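Probable CoA-transferase alpha subunit (PDB 6COJ) probably acts on coenzyme A thioesters as part of a coenzyme A transferase-like enzyme, and binds a spirolactone thioester of coenzyme A. Local coordinates at residues A[44-49]-A[64-69]; A[183-188]-A[194-199]; A[216-221]-A[259-264]; A[286-291]-A[297-302]. The protein carries 1 engineered substitution. One frame throughout, in Å; residues are numbered along the deposited sequence.

Interaction 1 (A[44-49]-A[64-69])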
loop_
_atom_site.group_PDB
_atom_site.type_symbol
_atom_site.label_atom_id
_atom_site.label_comp_id
_atom_site.label_asym_id
_atom_site.label_seq_id
_atom_site.Cartn_x
_atom_site.Cartn_y
_atom_site.Cartn_z
ATOM N N ARG A 44 15.824 7.640 12.743
ATOM C CA ARG A 44 15.270 6.300 12.939
ATOM C C ARG A 44 15.744 5.388 11.819
ATOM O O ARG A 44 15.443 5.629 10.643
ATOM C CB ARG A 44 13.733 6.319 13.001
ATOM C CG ARG A 44 13.172 7.383 13.932
ATOM C CD ARG A 44 11.653 7.475 13.873
ATOM N NE ARG A 44 11.181 8.744 14.422
ATOM C CZ ARG A 44 10.085 8.909 15.153
ATOM N NH1 ARG A 44 9.316 7.871 15.484
ATOM N NH2 ARG A 44 9.768 10.122 15.586
ATOM N N ARG A 45 16.467 4.337 12.206
ATOM C CA ARG A 45 16.962 3.276 11.317
ATOM C C ARG A 45 17.541 3.815 10.018
ATOM O O ARG A 45 17.258 3.331 8.921
ATOM C CB ARG A 45 15.940 2.160 11.092
ATOM C CG ARG A 45 16.627 0.798 10.944
ATOM C CD ARG A 45 15.641 -0.365 10.738
ATOM N NE ARG A 45 14.937 -0.193 9.465
ATOM C CZ ARG A 45 13.620 -0.100 9.307
ATOM N NH1 ARG A 45 12.784 -0.240 10.336
ATOM N NH2 ARG A 45 13.145 0.112 8.082
ATOM N N LYS A 46 18.406 4.822 10.159
ATOM C CA LYS A 46 19.120 5.315 9.002
ATOM C C LYS A 46 20.310 4.405 8.709
ATOM O O LYS A 46 20.909 3.846 9.628
ATOM C CB LYS A 46 19.633 6.720 9.291
ATOM C CG LYS A 46 18.527 7.756 9.234
ATOM C CD LYS A 46 18.089 7.976 7.812
ATOM C CE LYS A 46 16.947 8.955 7.708
ATOM N NZ LYS A 46 16.640 9.165 6.275
ATOM N N PRO A 47 20.674 4.232 7.417
ATOM C CA PRO A 47 21.885 3.452 7.069
ATOM C C PRO A 47 23.145 4.280 7.300
ATOM O O PRO A 47 23.857 4.696 6.373
ATOM C CB PRO A 47 21.645 3.122 5.593
ATOM C CG PRO A 47 20.896 4.318 5.086
ATOM C CD PRO A 47 19.958 4.704 6.216
ATOM N N MET A 48 23.427 4.543 8.579
ATOM C CA MET A 48 24.477 5.486 8.941
ATOM C C MET A 48 25.865 4.955 8.601
ATOM O O MET A 48 26.751 5.740 8.237
ATOM C CB MET A 48 24.382 5.847 10.424
ATOM C CG MET A 48 23.115 6.572 10.832
ATOM S SD MET A 48 22.917 8.193 10.072
ATOM C CE MET A 48 24.052 9.146 11.079
ATOM N N ALA A 49 26.076 3.639 8.702
ATOM C CA ALA A 49 27.350 3.077 8.265
ATOM C C ALA A 49 27.563 3.299 6.773
ATOM O O ALA A 49 28.671 3.642 6.342
ATOM C CB ALA A 49 27.439 1.595 8.641
ATOM N N VAL A 64 19.546 13.876 -3.286
ATOM C CA VAL A 64 19.141 12.982 -2.201
ATOM C C VAL A 64 17.631 13.053 -2.025
ATOM O O VAL A 64 17.056 14.147 -1.968
ATOM C CB VAL A 64 19.871 13.314 -0.886
ATOM C CG1 VAL A 64 19.437 12.347 0.210
ATOM C CG2 VAL A 64 21.364 13.214 -1.081
ATOM N N VAL A 65 16.997 11.884 -1.929
ATOM C CA VAL A 65 15.565 11.755 -1.652
ATOM C C VAL A 65 15.448 11.062 -0.303
ATOM O O VAL A 65 15.938 9.938 -0.145
ATOM C CB VAL A 65 14.847 10.934 -2.737
ATOM C CG1 VAL A 65 13.374 10.795 -2.403
ATOM C CG2 VAL A 65 15.026 11.580 -4.106
ATOM N N THR A 66 14.821 11.722 0.670
ATOM C CA THR A 66 14.866 11.159 2.015
ATOM C C THR A 66 13.807 11.795 2.903
ATOM O O THR A 66 13.371 12.924 2.667
ATOM C CB THR A 66 16.257 11.370 2.634
ATOM O OG1 THR A 66 16.336 10.655 3.876
ATOM C CG2 THR A 66 16.534 12.861 2.873
ATOM N N TYR A 67 13.398 11.044 3.922
ATOM C CA TYR A 67 12.789 11.620 5.115
ATOM C C TYR A 67 13.961 11.951 6.023
ATOM O O TYR A 67 14.487 11.080 6.719
ATOM C CB TYR A 67 11.849 10.616 5.763
ATOM C CG TYR A 67 10.544 10.409 5.029
ATOM C CD1 TYR A 67 9.619 11.450 4.902
ATOM C CD2 TYR A 67 10.219 9.169 4.478
ATOM C CE1 TYR A 67 8.393 11.244 4.256
ATOM C CE2 TYR A 67 8.998 8.958 3.841
ATOM C CZ TYR A 67 8.094 10.001 3.733
ATOM O OH TYR A 67 6.882 9.760 3.109
ATOM N N GLY A 68 14.391 13.211 5.991
ATOM C CA GLY A 68 15.748 13.542 6.403
ATOM C C GLY A 68 16.003 13.524 7.901
ATOM O O GLY A 68 15.155 13.870 8.721
ATOM N N GLY A 69 17.238 13.154 8.233
ATOM C CA GLY A 69 17.760 13.213 9.578
ATOM C C GLY A 69 19.254 13.469 9.537
ATOM O O GLY A 69 19.752 14.211 8.685
#
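Lys46 reaches across to Thr66 and Tyr67 within a beta-alpha-beta unit of the parallel sheet, made of strand 35-38, helix 48-56 and strand 62-65. The lysine sits just ahead of the helix, and the 64-69 segment turns a corner as it leaves the second strand. The Lys46 chain bends at chi2 (-72°) and is then extended to the end, which carries the ammonium group into the buried corner. It meets the Thr66 side chain at about a right angle, with Lys46 NZ 2.8 Å from Thr66 OG1. Tyr67 contributes its backbone instead: its ring leads away, and its OH bonds to the backbone O of Ala117, a residue of the ligand pocket. A long, flexible side chain with several N-H groups suits this spot, because NZ also bonds to Gly39 O and forms a salt bridge with Asp71 OD2, the same oxygen to which Thr66 OG1 is hydrogen-bonded. Gly69, at the N-cap of helix 70-77, brings its backbone N to 4.2 Å from Lys46 CE. Across the contact, Lys46 NZ donates to Tyr67 O at 2.9 Å, approaching from above the carbonyl plane, 46° out of it.

Interaction 2 (A[183-188]-A[194-199])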
loop_
_atom_site.group_PDB
_atom_site.type_symbol
_atom_site.label_atom_id
_atom_site.label_comp_id
_atom_site.label_asym_id
_atom_site.label_seq_id
_atom_site.Cartn_x
_atom_site.Cartn_y
_atom_site.Cartn_z
ATOM N N HIS A 183 18.794 0.292 5.770
ATOM C CA HIS A 183 19.322 -0.543 6.846
ATOM C C HIS A 183 18.178 -1.297 7.505
ATOM O O HIS A 183 17.175 -0.689 7.895
ATOM C CB HIS A 183 20.015 0.302 7.918
ATOM C CG HIS A 183 20.675 -0.516 8.978
ATOM N ND1 HIS A 183 21.907 -1.107 8.790
ATOM C CD2 HIS A 183 20.277 -0.860 10.227
ATOM C CE1 HIS A 183 22.248 -1.767 9.886
ATOM N NE2 HIS A 183 21.278 -1.629 10.775
ATOM N N LEU A 184 18.343 -2.607 7.655
ATOM C CA LEU A 184 17.322 -3.458 8.249
ATOM C C LEU A 184 17.932 -4.335 9.340
ATOM O O LEU A 184 19.149 -4.384 9.537
ATOM C CB LEU A 184 16.595 -4.294 7.181
ATOM C CG LEU A 184 15.601 -3.449 6.380
ATOM C CD1 LEU A 184 15.158 -4.168 5.117
ATOM C CD2 LEU A 184 14.375 -3.094 7.237
ATOM N N ASN A 185 17.069 -5.035 10.070
ATOM C CA ASN A 185 17.559 -5.744 11.243
ATOM C C ASN A 185 18.169 -7.100 10.925
ATOM O O ASN A 185 19.065 -7.552 11.642
ATOM C CB ASN A 185 16.459 -5.871 12.300
ATOM C CG ASN A 185 15.974 -4.516 12.774
ATOM O OD1 ASN A 185 16.502 -3.951 13.753
ATOM N ND2 ASN A 185 14.991 -3.976 12.088
ATOM N N LEU A 186 17.687 -7.776 9.893
ATOM C CA LEU A 186 18.094 -9.145 9.636
ATOM C C LEU A 186 17.938 -9.400 8.151
ATOM O O LEU A 186 16.993 -8.904 7.532
ATOM C CB LEU A 186 17.176 -10.103 10.406
ATOM C CG LEU A 186 17.685 -11.506 10.691
ATOM C CD1 LEU A 186 18.962 -11.450 11.524
ATOM C CD2 LEU A 186 16.603 -12.246 11.438
ATOM N N GLY A 187 18.841 -10.183 7.583
ATOM C CA GLY A 187 18.718 -10.517 6.175
ATOM C C GLY A 187 19.607 -11.686 5.827
ATOM O O GLY A 187 20.483 -12.073 6.603
ATOM N N ASP A 188 19.381 -12.235 4.633
ATOM C CA ASP A 188 20.202 -13.314 4.103
ATOM C C ASP A 188 21.146 -12.771 3.025
ATOM O O ASP A 188 21.105 -11.586 2.671
ATOM C CB ASP A 188 19.333 -14.524 3.718
ATOM C CG ASP A 188 18.546 -14.342 2.413
ATOM O OD1 ASP A 188 18.799 -13.378 1.649
ATOM O OD2 ASP A 188 17.610 -15.148 2.210
ATOM N N ALA A 194 14.338 -8.311 6.718
ATOM C CA ALA A 194 13.230 -8.038 7.613
ATOM C C ALA A 194 13.557 -6.881 8.543
ATOM O O ALA A 194 14.721 -6.635 8.893
ATOM C CB ALA A 194 12.876 -9.256 8.467
ATOM N N TYR A 195 12.510 -6.180 8.958
ATOM C CA TYR A 195 12.582 -5.283 10.096
ATOM C C TYR A 195 12.002 -5.966 11.327
ATOM O O TYR A 195 11.143 -6.851 11.238
ATOM C CB TYR A 195 11.835 -3.972 9.827
ATOM C CG TYR A 195 10.320 -4.071 9.870
ATOM C CD1 TYR A 195 9.607 -4.557 8.783
ATOM C CD2 TYR A 195 9.605 -3.662 10.998
ATOM C CE1 TYR A 195 8.206 -4.638 8.811
ATOM C CE2 TYR A 195 8.220 -3.746 11.041
ATOM C CZ TYR A 195 7.522 -4.235 9.946
ATOM O OH TYR A 195 6.144 -4.291 9.990
ATOM N N THR A 196 12.499 -5.552 12.479
ATOM C CA THR A 196 11.945 -5.896 13.774
ATOM C C THR A 196 11.635 -4.585 14.472
ATOM O O THR A 196 12.360 -3.597 14.321
ATOM C CB THR A 196 12.938 -6.719 14.608
ATOM O OG1 THR A 196 14.128 -5.952 14.818
ATOM C CG2 THR A 196 13.305 -8.006 13.892
ATOM N N GLY A 197 10.555 -4.568 15.213
ATOM C CA GLY A 197 10.091 -3.349 15.829
ATOM C C GLY A 197 8.779 -2.904 15.212
ATOM O O GLY A 197 8.111 -3.644 14.482
ATOM N N VAL A 198 8.414 -1.659 15.511
ATOM C CA VAL A 198 7.039 -1.225 15.256
ATOM C C VAL A 198 6.812 -0.613 13.879
ATOM O O VAL A 198 5.656 -0.338 13.524
ATOM C CB VAL A 198 6.518 -0.273 16.352
ATOM C CG1 VAL A 198 6.485 -0.967 17.720
ATOM C CG2 VAL A 198 7.354 1.023 16.383
ATOM N N ASP A 199 7.855 -0.375 13.089
ATOM C CA ASP A 199 7.621 0.360 11.851
ATOM C C ASP A 199 8.619 -0.041 10.770
ATOM O O ASP A 199 9.838 0.076 10.974
ATOM C CB ASP A 199 7.703 1.869 12.114
ATOM C CG ASP A 199 6.968 2.701 11.068
ATOM O OD1 ASP A 199 6.931 2.307 9.886
ATOM O OD2 ASP A 199 6.426 3.764 11.437
#
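The flat side-chain amide of Asn185 carries the hydroxyl of Thr196 over one of its faces, with Asn185 CG and Thr196 OG1 3.1 Å apart. The other flat group, the ring of Tyr195, takes no part across the contact. With CG between the backbone N and the carbonyl carbon (chi1 75°), it is directed away toward an aromatic side chain of a different protein in the assembly, and its OH bonds to Gln233 NE2 of the second subunit. Only its stem stays behind: Tyr195 CB rests on Leu184 CD2 at 3.7 Å, and the leucine's other neighbours include Ile236 and Leu237 of strand 235-237. The backbone here forms a classic beta bulge, in which Asn185 and Leu186 both face Ala194. Asn185 N donates to Ala194 O at 3.1 Å in the carbonyl plane, Leu186 N adds a weak bond to the same oxygen, and Ala194 N returns a straighter bond to Leu186 O at 2.8 Å (162° at the hydrogen). The extra residue comes where strand 177-184 of the parallel sheet gives way to strand 186-187 of a small antiparallel one. Ala194 and Leu186 form the antiparallel hydrogen-bonded pair, and both side chains, on the same face, touch Leu226 of helix 223-229, where a methyl fits beside the leucine. Two N-H groups thus share one oxygen, so both amides keep an acceptor through the change of sheet, Leu186 N only weakly.

Interaction 3 (A[216-221]-A[259-264])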
loop_
_atom_site.group_PDB
_atom_site.type_symbol
_atom_site.label_atom_id
_atom_site.label_comp_id
_atom_site.label_asym_id
_atom_site.label_seq_id
_atom_site.Cartn_x
_atom_site.Cartn_y
_atom_site.Cartn_z
ATOM N N SER A 216 22.108 -2.639 4.242
ATOM C CA SER A 216 22.928 -3.081 5.355
ATOM C C SER A 216 22.009 -3.701 6.403
ATOM O O SER A 216 20.858 -3.288 6.555
ATOM C CB SER A 216 23.775 -1.928 5.916
ATOM O OG SER A 216 22.976 -0.824 6.315
ATOM N N VAL A 217 22.502 -4.732 7.090
ATOM C CA VAL A 217 21.703 -5.434 8.090
ATOM C C VAL A 217 22.538 -5.627 9.345
ATOM O O VAL A 217 23.767 -5.732 9.283
ATOM C CB VAL A 217 21.160 -6.804 7.605
ATOM C CG1 VAL A 217 20.192 -6.621 6.462
ATOM C CG2 VAL A 217 22.310 -7.710 7.194
ATOM N N GLU A 218 21.860 -5.695 10.499
ATOM C CA GLU A 218 22.572 -5.968 11.745
ATOM C C GLU A 218 23.294 -7.308 11.706
ATOM O O GLU A 218 24.380 -7.457 12.281
ATOM C CB GLU A 218 21.625 -5.947 12.947
ATOM C CG GLU A 218 20.979 -4.617 13.272
ATOM C CD GLU A 218 22.003 -3.609 13.768
ATOM O OE1 GLU A 218 21.956 -2.463 13.280
ATOM O OE2 GLU A 218 22.869 -3.978 14.587
ATOM N N ARG A 219 22.694 -8.303 11.063
ATOM C CA ARG A 219 23.252 -9.642 11.015
ATOM C C ARG A 219 22.751 -10.322 9.750
ATOM O O ARG A 219 21.574 -10.201 9.389
ATOM C CB ARG A 219 22.811 -10.456 12.239
ATOM C CG ARG A 219 23.409 -11.856 12.309
ATOM C CD ARG A 219 22.889 -12.623 13.517
ATOM N NE ARG A 219 23.147 -11.914 14.761
ATOM C CZ ARG A 219 24.214 -12.120 15.530
ATOM N NH1 ARG A 219 25.133 -13.012 15.172
ATOM N NH2 ARG A 219 24.368 -11.425 16.657
ATOM N N VAL A 220 23.651 -11.040 9.085
ATOM C CA VAL A 220 23.309 -11.890 7.955
ATOM C C VAL A 220 23.139 -13.304 8.483
ATOM O O VAL A 220 24.003 -13.812 9.211
ATOM C CB VAL A 220 24.392 -11.833 6.864
ATOM C CG1 VAL A 220 24.090 -12.852 5.771
ATOM C CG2 VAL A 220 24.458 -10.454 6.264
ATOM N N VAL A 221 22.015 -13.931 8.131
ATOM C CA VAL A 221 21.684 -15.285 8.554
ATOM C C VAL A 221 21.252 -16.074 7.323
ATOM O O VAL A 221 21.017 -15.516 6.256
ATOM C CB VAL A 221 20.567 -15.288 9.618
ATOM C CG1 VAL A 221 21.005 -14.514 10.858
ATOM C CG2 VAL A 221 19.295 -14.690 9.036
ATOM N N ASP A 259 13.838 -3.145 17.318
ATOM C CA ASP A 259 14.115 -4.001 18.471
ATOM C C ASP A 259 15.599 -4.130 18.793
ATOM O O ASP A 259 15.940 -4.616 19.881
ATOM C CB ASP A 259 13.604 -5.422 18.204
ATOM C CG ASP A 259 12.115 -5.563 18.410
ATOM O OD1 ASP A 259 11.497 -4.635 18.971
ATOM O OD2 ASP A 259 11.569 -6.614 18.010
ATOM N N SER A 260 16.491 -3.747 17.875
ATOM C CA SER A 260 17.916 -3.996 18.079
ATOM C C SER A 260 18.508 -3.050 19.114
ATOM O O SER A 260 19.280 -3.474 19.980
ATOM C CB SER A 260 18.673 -3.885 16.755
ATOM O OG SER A 260 18.230 -4.876 15.838
ATOM N N TYR A 261 18.188 -1.763 19.018
ATOM C CA TYR A 261 18.656 -0.766 19.971
ATOM C C TYR A 261 17.869 0.518 19.757
ATOM O O TYR A 261 17.286 0.746 18.691
ATOM C CB TYR A 261 20.171 -0.495 19.854
ATOM C CG TYR A 261 20.696 -0.389 18.430
ATOM C CD1 TYR A 261 20.681 0.822 17.742
ATOM C CD2 TYR A 261 21.210 -1.499 17.779
ATOM C CE1 TYR A 261 21.175 0.919 16.438
ATOM C CE2 TYR A 261 21.686 -1.423 16.473
ATOM C CZ TYR A 261 21.670 -0.212 15.810
ATOM O OH TYR A 261 22.150 -0.131 14.518
ATOM N N GLY A 262 17.857 1.350 20.797
ATOM C CA GLY A 262 17.306 2.685 20.705
ATOM C C GLY A 262 18.324 3.699 20.209
ATOM O O GLY A 262 19.457 3.376 19.852
ATOM N N ARG A 263 17.890 4.954 20.177
ATOM C CA ARG A 263 18.767 6.030 19.734
ATOM C C ARG A 263 19.837 6.301 20.784
ATOM O O ARG A 263 19.573 6.281 21.987
ATOM C CB ARG A 263 17.948 7.301 19.493
ATOM C CG ARG A 263 18.754 8.496 18.973
ATOM C CD ARG A 263 17.851 9.700 18.678
ATOM N NE ARG A 263 16.809 9.365 17.709
ATOM C CZ ARG A 263 15.520 9.233 18.003
ATOM N NH1 ARG A 263 15.092 9.435 19.241
ATOM N NH2 ARG A 263 14.654 8.910 17.053
ATOM N N ASP A 264 21.060 6.559 20.324
ATOM C CA ASP A 264 22.122 6.994 21.231
ATOM C C ASP A 264 21.953 8.495 21.405
ATOM O O ASP A 264 22.543 9.295 20.678
ATOM C CB ASP A 264 23.490 6.642 20.666
ATOM C CG ASP A 264 24.611 6.893 21.656
ATOM O OD1 ASP A 264 24.418 7.659 22.629
ATOM O OD2 ASP A 264 25.694 6.311 21.462
#
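Glu218 OE1 is gripped by two groups: Tyr261 OH donates to it at 2.6 Å, and His183 NE2 forms a second hydrogen bond. The tyrosine hydroxyl meets the oxygen on its syn side, 35° out of the carboxylate plane. The two side chains come from opposite directions and their flat groups are turned 76° apart, so the carboxylate stands steeply against the rim of the ring. There Glu218 OE2 lies in the ring plane, 3.4 Å from Tyr261 CE2, while the backbone N of Asn250 bonds to this second oxygen. A bend at chi2 (-68°) folds the glutamate back to reach them, and its CG passes 3.8 Å from Ser260 OG, which is itself turned to the side chain of Asn185. Tyrosine suits its position because its length spans the gap from the loop before helix 265-274 to the segment that follows strand 213-217, and its hydroxyl can both give and accept: it donates to Glu218 and accepts the backbone N-H of Ala252. His183, on the neighbouring strand 177-184, is held at both ring nitrogens, by Ser216 OG and by Glu218. Tyr261, His183 and the backbone N of Asn250 together fix the rotation of the carboxylate, and donors on both oxygens would be expected to favour its ionised form.

Interaction 4 (A[286-291]-A[297-302])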
loop_
_atom_site.group_PDB
_atom_site.type_symbol
_atom_site.label_atom_id
_atom_site.label_comp_id
_atom_site.label_asym_id
_atom_site.label_seq_id
_atom_site.Cartn_x
_atom_site.Cartn_y
_atom_site.Cartn_z
ATOM N N ALA A 286 38.046 14.085 13.356
ATOM C CA ALA A 286 39.270 13.364 13.701
ATOM C C ALA A 286 38.968 12.122 14.530
ATOM O O ALA A 286 39.581 11.068 14.327
ATOM C CB ALA A 286 40.242 14.284 14.443
ATOM N N THR A 287 38.021 12.224 15.463
ATOM C CA THR A 287 37.756 11.112 16.369
ATOM C C THR A 287 36.850 10.056 15.741
ATOM O O THR A 287 37.068 8.858 15.946
ATOM C CB THR A 287 37.151 11.629 17.679
ATOM O OG1 THR A 287 38.079 12.511 18.323
ATOM C CG2 THR A 287 36.831 10.472 18.623
ATOM N N TYR A 288 35.842 10.467 14.965
ATOM C CA TYR A 288 34.784 9.550 14.544
ATOM C C TYR A 288 34.741 9.252 13.055
ATOM O O TYR A 288 34.308 8.163 12.677
ATOM C CB TYR A 288 33.403 10.051 15.004
ATOM C CG TYR A 288 33.333 10.187 16.498
ATOM C CD1 TYR A 288 33.174 9.066 17.304
ATOM C CD2 TYR A 288 33.497 11.422 17.113
ATOM C CE1 TYR A 288 33.152 9.172 18.678
ATOM C CE2 TYR A 288 33.471 11.538 18.491
ATOM C CZ TYR A 288 33.296 10.407 19.268
ATOM O OH TYR A 288 33.278 10.521 20.641
ATOM N N LEU A 289 35.176 10.174 12.195
ATOM C CA LEU A 289 34.909 10.052 10.766
ATOM C C LEU A 289 36.175 9.952 9.918
ATOM O O LEU A 289 36.099 10.116 8.695
ATOM C CB LEU A 289 34.029 11.211 10.282
ATOM C CG LEU A 289 32.720 11.451 11.040
ATOM C CD1 LEU A 289 31.987 12.672 10.494
ATOM C CD2 LEU A 289 31.827 10.213 10.972
ATOM N N SER A 290 37.335 9.681 10.517
ATOM C CA SER A 290 38.586 9.673 9.772
ATOM C C SER A 290 39.178 8.279 9.609
ATOM O O SER A 290 40.290 8.145 9.083
ATOM C CB SER A 290 39.597 10.623 10.414
ATOM O OG SER A 290 39.121 11.955 10.370
ATOM N N GLY A 291 38.465 7.243 10.039
ATOM C CA GLY A 291 38.909 5.871 9.932
ATOM C C GLY A 291 37.821 4.990 9.343
ATOM O O GLY A 291 36.984 5.434 8.558
ATOM N N GLN A 297 33.007 2.630 15.502
ATOM C CA GLN A 297 32.295 1.878 16.529
ATOM C C GLN A 297 33.094 1.831 17.824
ATOM O O GLN A 297 32.530 1.951 18.919
ATOM C CB GLN A 297 31.988 0.468 16.019
ATOM C CG GLN A 297 30.970 0.415 14.882
ATOM C CD GLN A 297 29.584 0.858 15.316
ATOM O OE1 GLN A 297 29.238 0.772 16.494
ATOM N NE2 GLN A 297 28.771 1.307 14.359
ATOM N N ALA A 298 34.414 1.681 17.720
ATOM C CA ALA A 298 35.243 1.704 18.919
ATOM C C ALA A 298 35.175 3.063 19.605
ATOM O O ALA A 298 35.092 3.143 20.838
ATOM C CB ALA A 298 36.687 1.362 18.554
ATOM N N ALA A 299 35.209 4.146 18.826
ATOM C CA ALA A 299 35.193 5.477 19.420
ATOM C C ALA A 299 33.846 5.781 20.053
ATOM O O ALA A 299 33.776 6.456 21.088
ATOM C CB ALA A 299 35.526 6.521 18.356
ATOM N N VAL A 300 32.771 5.292 19.445
ATOM C CA VAL A 300 31.448 5.493 20.010
ATOM C C VAL A 300 31.301 4.733 21.320
ATOM O O VAL A 300 30.682 5.221 22.274
ATOM C CB VAL A 300 30.401 5.093 18.959
ATOM C CG1 VAL A 300 29.134 4.592 19.622
ATOM C CG2 VAL A 300 30.162 6.272 18.029
ATOM N N LYS A 301 31.866 3.526 21.392
ATOM C CA LYS A 301 31.828 2.774 22.639
ATOM C C LYS A 301 32.602 3.497 23.734
ATOM O O LYS A 301 32.153 3.567 24.883
ATOM C CB LYS A 301 32.389 1.370 22.414
ATOM C CG LYS A 301 32.328 0.469 23.631
ATOM C CD LYS A 301 33.071 -0.831 23.381
ATOM C CE LYS A 301 33.457 -1.505 24.692
ATOM N NZ LYS A 301 33.581 -2.982 24.548
ATOM N N LYS A 302 33.761 4.058 23.385
ATOM C CA LYS A 302 34.561 4.796 24.353
ATOM C C LYS A 302 33.817 6.035 24.851
ATOM O O LYS A 302 33.838 6.340 26.050
ATOM C CB LYS A 302 35.903 5.147 23.706
ATOM C CG LYS A 302 36.830 6.049 24.498
ATOM C CD LYS A 302 38.112 6.267 23.697
ATOM C CE LYS A 302 39.070 7.218 24.395
ATOM N NZ LYS A 302 38.535 8.613 24.390
#
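Ala299 CB lies 3.6 Å from Tyr288 CE1, approaching the ring obliquely, and is the centre of this small apolar contact between the end of helix 278-288 and helix 293-306. Alanine suits the spot because its single methyl lets the helix backbone come close: Val300 N stands at the edge of the tyrosine ring, in its plane, 4.0 Å from CE1. Val300 CG2 adds a looser touch on Tyr288 CD1 at 4.2 Å, the two side chains crossing at about a right angle. The backbone O of Thr287 also touches the alanine methyl, 3.7 Å from Ala299 CB. Thr287 CG2, anti to the backbone N, lies over one face of the neighbouring Tyr288 ring, 3.5 Å above the plane and offset toward the rim, while Thr287 OG1 bonds back to Gln283 O one helical turn earlier. Farther out, the tyrosine is held among aromatic neighbours: Phe267 meets it edge-to-face, Phe284 lies at an intermediate tilt, and Tyr296 and Phe303 of helix 293-306 touch it too. A tyrosine suits the place because its ring offers a face to Thr287 CG2 and an edge to Val300 N. These are two successive C-terminal helices, joined by a short connection and packed against each other through an aromatic residue.

In the fold
The four contacts follow one another along the chain, none nested in or crossing another. Interaction 1 closes the loop that contains helix 48-56, within a beta-alpha-beta unit. Interaction 2 closes a short turn between strands 186-187 and 193-194. Interaction 3 spans the 37 residues from strand 213-217 to the loop before helix 265-274, and interaction 4 joins the last two helices. Arg45 links the first two, bonding to the carbonyl oxygens of His183 and Asp199. His183, on the strand next to 213-217, ties interaction 2 to interaction 3. Interaction 4 lies farthest from the chain's centre, meeting interaction 3 only where Asp264 touches Val300.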